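Local coordinates for protein HNH endonuclease (Geobacter metallireducens, PDB 4H9D) that is a small zinc-containing HNH endonuclease, a manganese-dependent nicking enzyme that probably cuts nucleic acid, at residues F45-V56 and G67-N77. Numbering follows the deposited sequence.
Sequences FPPEELTMDHLV and GNVVPACKECN. With ZN (zinc ion), chain D.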
ATOM      1  N   PHE A  45       8.597  23.333  11.244  1.00 53.69           N
ATOM      2  CA  PHE A  45       9.706  22.557  10.686  1.00 54.91           C
ATOM      3  C   PHE A  45      10.660  23.405   9.875  1.00 55.96           C
ATOM      4  O   PHE A  45      10.329  24.510   9.443  1.00 51.95           O
ATOM      5  CB  PHE A  45       9.217  21.473   9.721  1.00 62.50           C
ATOM      6  CG  PHE A  45       8.209  20.554  10.295  1.00 62.96           C
ATOM      7  CD1 PHE A  45       6.933  21.008  10.610  1.00 61.94           C
ATOM      8  CD2 PHE A  45       8.525  19.219  10.511  1.00 65.76           C
ATOM      9  CE1 PHE A  45       5.985  20.145  11.134  1.00 64.38           C
ATOM     10  CE2 PHE A  45       7.583  18.351  11.034  1.00 64.73           C
ATOM     11  CZ  PHE A  45       6.307  18.812  11.347  1.00 65.83           C
ATOM     12  N   PRO A  46      11.869  22.880   9.650  1.00 73.08           N
ATOM     13  CA  PRO A  46      12.858  23.607   8.863  1.00 72.06           C
ATOM     14  C   PRO A  46      12.453  23.394   7.405  1.00 69.58           C
ATOM     15  O   PRO A  46      12.067  22.288   7.018  1.00 74.43           O
ATOM     16  CB  PRO A  46      14.167  22.894   9.205  1.00 61.33           C
ATOM     17  CG  PRO A  46      13.901  22.304  10.555  1.00 62.52           C
ATOM     18  CD  PRO A  46      12.508  21.785  10.397  1.00 61.23           C
ATOM     19  N   PRO A  47      12.532  24.451   6.585  1.00 58.04           N
ATOM     20  CA  PRO A  47      12.190  24.456   5.158  1.00 57.41           C
ATOM     21  C   PRO A  47      12.581  23.202   4.382  1.00 63.46           C
ATOM     22  O   PRO A  47      11.894  22.807   3.444  1.00 67.52           O
ATOM     23  CB  PRO A  47      12.908  25.695   4.659  1.00 62.99           C
ATOM     24  CG  PRO A  47      12.730  26.637   5.816  1.00 61.60           C
ATOM     25  CD  PRO A  47      13.050  25.768   7.001  1.00 63.38           C
ATOM     26  N   GLU A  48      13.683  22.572   4.759  1.00 98.07           N
ATOM     27  CA  GLU A  48      14.101  21.365   4.070  1.00102.66           C
ATOM     28  C   GLU A  48      13.097  20.252   4.326  1.00102.06           C
ATOM     29  O   GLU A  48      12.801  19.460   3.434  1.00105.80           O
ATOM     30  CB  GLU A  48      15.484  20.925   4.551  1.00137.89           C
ATOM     31  CG  GLU A  48      16.635  21.785   4.040  1.00148.69           C
ATOM     32  CD  GLU A  48      16.516  23.247   4.440  1.00155.09           C
ATOM     33  OE1 GLU A  48      16.354  23.523   5.650  1.00156.91           O
ATOM     34  OE2 GLU A  48      16.592  24.120   3.546  1.00155.02           O
ATOM     35  N   GLU A  49      12.558  20.214   5.543  1.00 73.74           N
ATOM     36  CA  GLU A  49      11.606  19.176   5.940  1.00 71.47           C
ATOM     37  C   GLU A  49      10.172  19.297   5.428  1.00 68.00           C
ATOM     38  O   GLU A  49       9.327  18.456   5.750  1.00 73.34           O
ATOM     39  CB  GLU A  49      11.574  19.044   7.463  1.00 67.20           C
ATOM     40  CG  GLU A  49      12.877  18.570   8.075  1.00 73.12           C
ATOM     41  CD  GLU A  49      12.707  18.124   9.519  1.00 80.99           C
ATOM     42  OE1 GLU A  49      11.938  17.157   9.744  1.00 85.69           O
ATOM     43  OE2 GLU A  49      13.334  18.735  10.422  1.00 81.17           O
ATOM     44  N   LEU A  50       9.884  20.333   4.646  1.00 63.50           N
ATOM     45  CA  LEU A  50       8.542  20.501   4.095  1.00 58.74           C
ATOM     46  C   LEU A  50       8.504  20.128   2.617  1.00 57.10           C
ATOM     47  O   LEU A  50       9.513  20.218   1.918  1.00 60.02           O
ATOM     48  CB  LEU A  50       8.069  21.943   4.240  1.00 42.63           C
ATOM     49  CG  LEU A  50       7.960  22.498   5.650  1.00 43.24           C
ATOM     50  CD1 LEU A  50       7.266  23.845   5.565  1.00 42.51           C
ATOM     51  CD2 LEU A  50       7.188  21.544   6.547  1.00 35.13           C
ATOM     52  N   THR A  51       7.333  19.707   2.153  1.00 43.09           N
ATOM     53  CA  THR A  51       7.131  19.346   0.755  1.00 46.44           C
ATOM     54  C   THR A  51       5.863  20.025   0.284  1.00 42.39           C
ATOM     55  O   THR A  51       5.073  20.515   1.088  1.00 46.54           O
ATOM     56  CB  THR A  51       6.946  17.837   0.569  1.00 66.69           C
ATOM     57  OG1 THR A  51       7.919  17.138   1.355  1.00 76.43           O
ATOM     58  CG2 THR A  51       7.136  17.463  -0.901  1.00 65.45           C
HETATM   59  N   MSE A  52       5.667  20.070  -1.020  1.00 57.30           N
HETATM   60  CA  MSE A  52       4.470  20.685  -1.540  1.00 55.06           C
HETATM   61  C   MSE A  52       3.406  19.622  -1.686  1.00 53.92           C
HETATM   62  O   MSE A  52       3.661  18.552  -2.239  1.00 60.27           O
HETATM   63  CB  MSE A  52       4.735  21.302  -2.893  1.00 57.86           C
HETATM   64  CG  MSE A  52       3.499  21.857  -3.524  1.00 59.05           C
HETATM   65 SE   MSE A  52       3.938  22.701  -5.181  1.00 81.22          SE
HETATM   66  CE  MSE A  52       4.370  21.117  -6.169  1.00 71.81           C
ATOM     67  N   ASP A  53       2.216  19.897  -1.170  1.00 49.55           N
ATOM     68  CA  ASP A  53       1.136  18.937  -1.302  1.00 48.24           C
ATOM     69  C   ASP A  53      -0.075  19.622  -1.896  1.00 47.96           C
ATOM     70  O   ASP A  53      -0.278  20.823  -1.711  1.00 50.81           O
ATOM     71  CB  ASP A  53       0.785  18.319   0.052  1.00 60.65           C
ATOM     72  CG  ASP A  53      -0.236  17.192  -0.061  1.00 65.45           C
ATOM     73  OD1 ASP A  53      -0.242  16.475  -1.087  1.00 72.78           O
ATOM     74  OD2 ASP A  53      -1.024  17.011   0.892  1.00 68.11           O
ATOM     75  N   HIS A  54      -0.854  18.864  -2.657  1.00 40.89           N
ATOM     76  CA  HIS A  54      -2.073  19.401  -3.247  1.00 43.39           C
ATOM     77  C   HIS A  54      -3.215  18.905  -2.383  1.00 46.26           C
ATOM     78  O   HIS A  54      -3.355  17.700  -2.168  1.00 54.96           O
ATOM     79  CB  HIS A  54      -2.272  18.893  -4.662  1.00 36.73           C
ATOM     80  CG  HIS A  54      -1.187  19.285  -5.609  1.00 40.08           C
ATOM     81  ND1 HIS A  54       0.049  18.677  -5.616  1.00 41.74           N
ATOM     82  CD2 HIS A  54      -1.168  20.196  -6.609  1.00 37.04           C
ATOM     83  CE1 HIS A  54       0.782  19.194  -6.586  1.00 39.54           C
ATOM     84  NE2 HIS A  54       0.066  20.118  -7.203  1.00 38.41           N
ATOM     85  N   LEU A  55      -4.009  19.833  -1.864  1.00 49.80           N
ATOM     86  CA  LEU A  55      -5.141  19.466  -1.031  1.00 48.16           C
ATOM     87  C   LEU A  55      -5.936  18.457  -1.834  1.00 50.36           C
ATOM     88  O   LEU A  55      -6.202  17.344  -1.380  1.00 54.27           O
ATOM     89  CB  LEU A  55      -5.986  20.698  -0.742  1.00 41.16           C
ATOM     90  CG  LEU A  55      -5.362  21.668   0.246  1.00 39.00           C
ATOM     91  CD1 LEU A  55      -6.194  22.917   0.291  1.00 38.51           C
ATOM     92  CD2 LEU A  55      -5.277  21.011   1.611  1.00 37.41           C
ATOM     93  N   VAL A  56      -6.284  18.873  -3.046  1.00 49.18           N
ATOM     94  CA  VAL A  56      -7.002  18.057  -4.007  1.00 54.72           C
ATOM     95  C   VAL A  56      -5.943  17.459  -4.926  1.00 52.34           C
ATOM     96  O   VAL A  56      -5.352  18.169  -5.733  1.00 53.48           O
ATOM     97  CB  VAL A  56      -7.931  18.919  -4.844  1.00 41.98           C
ATOM     98  CG1 VAL A  56      -8.555  18.092  -5.933  1.00 44.03           C
ATOM     99  CG2 VAL A  56      -8.977  19.532  -3.954  1.00 34.14           C
ATOM    100  N   GLY A  67      -3.970  28.213  -4.380  1.00 48.80           N
ATOM    101  CA  GLY A  67      -5.121  27.760  -3.614  1.00 51.08           C
ATOM    102  C   GLY A  67      -5.144  26.280  -3.245  1.00 54.56           C
ATOM    103  O   GLY A  67      -5.479  25.916  -2.115  1.00 60.93           O
ATOM    104  N   ASN A  68      -4.779  25.422  -4.189  1.00 44.39           N
ATOM    105  CA  ASN A  68      -4.792  23.986  -3.960  1.00 44.56           C
ATOM    106  C   ASN A  68      -3.426  23.451  -3.495  1.00 45.10           C
ATOM    107  O   ASN A  68      -3.274  22.286  -3.132  1.00 50.86           O
ATOM    108  CB  ASN A  68      -5.256  23.299  -5.254  1.00 31.88           C
ATOM    109  CG  ASN A  68      -5.454  21.821  -5.093  1.00 38.46           C
ATOM    110  OD1 ASN A  68      -6.066  21.365  -4.121  1.00 46.55           O
ATOM    111  ND2 ASN A  68      -4.948  21.052  -6.054  1.00 41.87           N
ATOM    112  N   VAL A  69      -2.430  24.316  -3.503  1.00 44.42           N
ATOM    113  CA  VAL A  69      -1.099  23.925  -3.078  1.00 47.49           C
ATOM    114  C   VAL A  69      -0.921  24.347  -1.627  1.00 51.49           C
ATOM    115  O   VAL A  69      -1.443  25.381  -1.201  1.00 57.45           O
ATOM    116  CB  VAL A  69      -0.043  24.560  -4.006  1.00 42.47           C
ATOM    117  CG1 VAL A  69       1.216  24.854  -3.259  1.00 44.36           C
ATOM    118  CG2 VAL A  69       0.244  23.605  -5.157  1.00 36.88           C
ATOM    119  N   VAL A  70      -0.186  23.538  -0.873  1.00 40.11           N
ATOM    120  CA  VAL A  70       0.017  23.778   0.545  1.00 35.84           C
ATOM    121  C   VAL A  70       1.301  23.080   1.047  1.00 35.51           C
ATOM    122  O   VAL A  70       1.685  22.022   0.525  1.00 38.76           O
ATOM    123  CB  VAL A  70      -1.207  23.238   1.287  1.00 28.52           C
ATOM    124  CG1 VAL A  70      -0.876  21.944   1.989  1.00 31.39           C
ATOM    125  CG2 VAL A  70      -1.730  24.263   2.226  1.00 25.97           C
ATOM    126  N   PRO A  71       1.979  23.651   2.069  1.00 42.83           N
ATOM    127  CA  PRO A  71       3.215  23.065   2.618  1.00 44.51           C
ATOM    128  C   PRO A  71       2.900  21.961   3.611  1.00 51.65           C
ATOM    129  O   PRO A  71       2.043  22.138   4.465  1.00 48.46           O
ATOM    130  CB  PRO A  71       3.896  24.240   3.335  1.00 46.13           C
ATOM    131  CG  PRO A  71       3.011  25.459   3.054  1.00 41.43           C
ATOM    132  CD  PRO A  71       1.644  24.889   2.784  1.00 42.06           C
ATOM    133  N   ALA A  72       3.587  20.830   3.519  1.00 51.36           N
ATOM    134  CA  ALA A  72       3.330  19.747   4.459  1.00 46.79           C
ATOM    135  C   ALA A  72       4.623  19.049   4.871  1.00 50.00           C
ATOM    136  O   ALA A  72       5.570  18.967   4.086  1.00 55.54           O
ATOM    137  CB  ALA A  72       2.370  18.750   3.850  1.00 29.67           C
ATOM    138  N   CYS A  73       4.660  18.559   6.110  1.00 46.14           N
ATOM    139  CA  CYS A  73       5.829  17.847   6.634  1.00 49.12           C
ATOM    140  C   CYS A  73       5.777  16.387   6.184  1.00 55.07           C
ATOM    141  O   CYS A  73       4.722  15.877   5.804  1.00 50.31           O
ATOM    142  CB  CYS A  73       5.859  17.904   8.163  1.00 49.62           C
ATOM    143  SG  CYS A  73       4.685  16.784   8.996  1.00 58.38           S
ATOM    144  N   LYS A  74       6.922  15.719   6.229  1.00 71.53           N
ATOM    145  CA  LYS A  74       7.035  14.323   5.814  1.00 74.20           C
ATOM    146  C   LYS A  74       5.864  13.427   6.252  1.00 72.83           C
ATOM    147  O   LYS A  74       5.142  12.875   5.416  1.00 69.66           O
ATOM    148  CB  LYS A  74       8.370  13.772   6.338  1.00 84.90           C
ATOM    149  CG  LYS A  74       8.629  12.290   6.112  1.00 90.14           C
ATOM    150  CD  LYS A  74      10.075  11.942   6.458  1.00 95.63           C
ATOM    151  CE  LYS A  74      10.468  12.431   7.854  1.00 99.02           C
ATOM    152  NZ  LYS A  74      11.913  12.205   8.164  1.00103.53           N
ATOM    153  N   GLU A  75       5.679  13.310   7.564  1.00 67.03           N
ATOM    154  CA  GLU A  75       4.636  12.481   8.169  1.00 65.75           C
ATOM    155  C   GLU A  75       3.209  12.762   7.691  1.00 61.15           C
ATOM    156  O   GLU A  75       2.474  11.842   7.317  1.00 61.57           O
ATOM    157  CB  GLU A  75       4.712  12.629   9.685  1.00 94.03           C
ATOM    158  CG  GLU A  75       3.791  11.725  10.467  1.00103.57           C
ATOM    159  CD  GLU A  75       3.970  11.894  11.966  1.00115.41           C
ATOM    160  OE1 GLU A  75       5.104  11.690  12.449  1.00117.75           O
ATOM    161  OE2 GLU A  75       2.984  12.233  12.659  1.00119.45           O
ATOM    162  N   CYS A  76       2.814  14.030   7.717  1.00 57.71           N
ATOM    163  CA  CYS A  76       1.478  14.425   7.286  1.00 58.23           C
ATOM    164  C   CYS A  76       1.261  14.159   5.803  1.00 53.56           C
ATOM    165  O   CYS A  76       0.193  13.696   5.392  1.00 52.06           O
ATOM    166  CB  CYS A  76       1.233  15.916   7.559  1.00 58.41           C
ATOM    167  SG  CYS A  76       0.600  16.310   9.210  1.00 56.94           S
ATOM    168  N   ASN A  77       2.271  14.451   4.994  1.00 55.72           N
ATOM    169  CA  ASN A  77       2.124  14.257   3.563  1.00 54.39           C
ATOM    170  C   ASN A  77       1.796  12.826   3.161  1.00 55.40           C
ATOM    171  O   ASN A  77       0.986  12.618   2.251  1.00 59.58           O
ATOM    172  CB  ASN A  77       3.376  14.720   2.828  1.00 52.84           C
ATOM    173  CG  ASN A  77       3.231  14.602   1.336  1.00 53.94           C
ATOM    174  OD1 ASN A  77       2.285  15.132   0.747  1.00 55.93           O
ATOM    175  ND2 ASN A  77       4.162  13.897   0.709  1.00 54.05           N
TER
HETATM  176 ZN    ZN D 201       2.510  17.941   9.599  1.00 51.95          ZN
HETATM  177  O   HOH W   1      -0.881  14.222  -0.049  1.00 70.32           O
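The carboxamide of N68 pairs with the backbone of V56 through two bonds. V56 N donates to OD1 of N68 at 2.7 Å, on a lone pair in the carbonyl plane. N68 ND2 returns a nearly straight bond to V56 O at 2.9 Å, with the acceptor lying in the amide plane. CG of N68 stands anti to the backbone N (chi1 -174°), which carries the amide across to V56; ND2 also meets the edge of the H54 ring and bonds to K63 O. With an alanine in place of N68, V56 N and V56 O would probably lose these partners and K63 O its donor, leaving the segment after H54 tied here by the backbone bond from L55 N to N68 O. Beyond that bond, the antiparallel hydrogen-bonded pairs D53-V70 and T51-A72 continue the two-stranded sheet. On one face, the selenomethionine side chain of M52 crosses that of V69, its CG 3.8 Å from V69 CG1, and both side chains touch W29 of helix 27-34. On the other, A72 CB packs on D53 CB, while D53 OD2 bonds to Y40 OH.

At the far end, CB of C73 sits over one face of the F45 ring, 3.5 Å from its centroid; SG lies obliquely to that ring. C73 SG and C76 SG each bind zinc at 2.5 Å, with C38 and C41 completing the site. C73 also N-caps the following helix, its SG accepting from C76 N (3.6 Å). This hairpin-to-helix path is consistent with the ββα-metal core of HNH nucleases. The N-H donated to a zinc-bound thiolate would probably temper its negative charge.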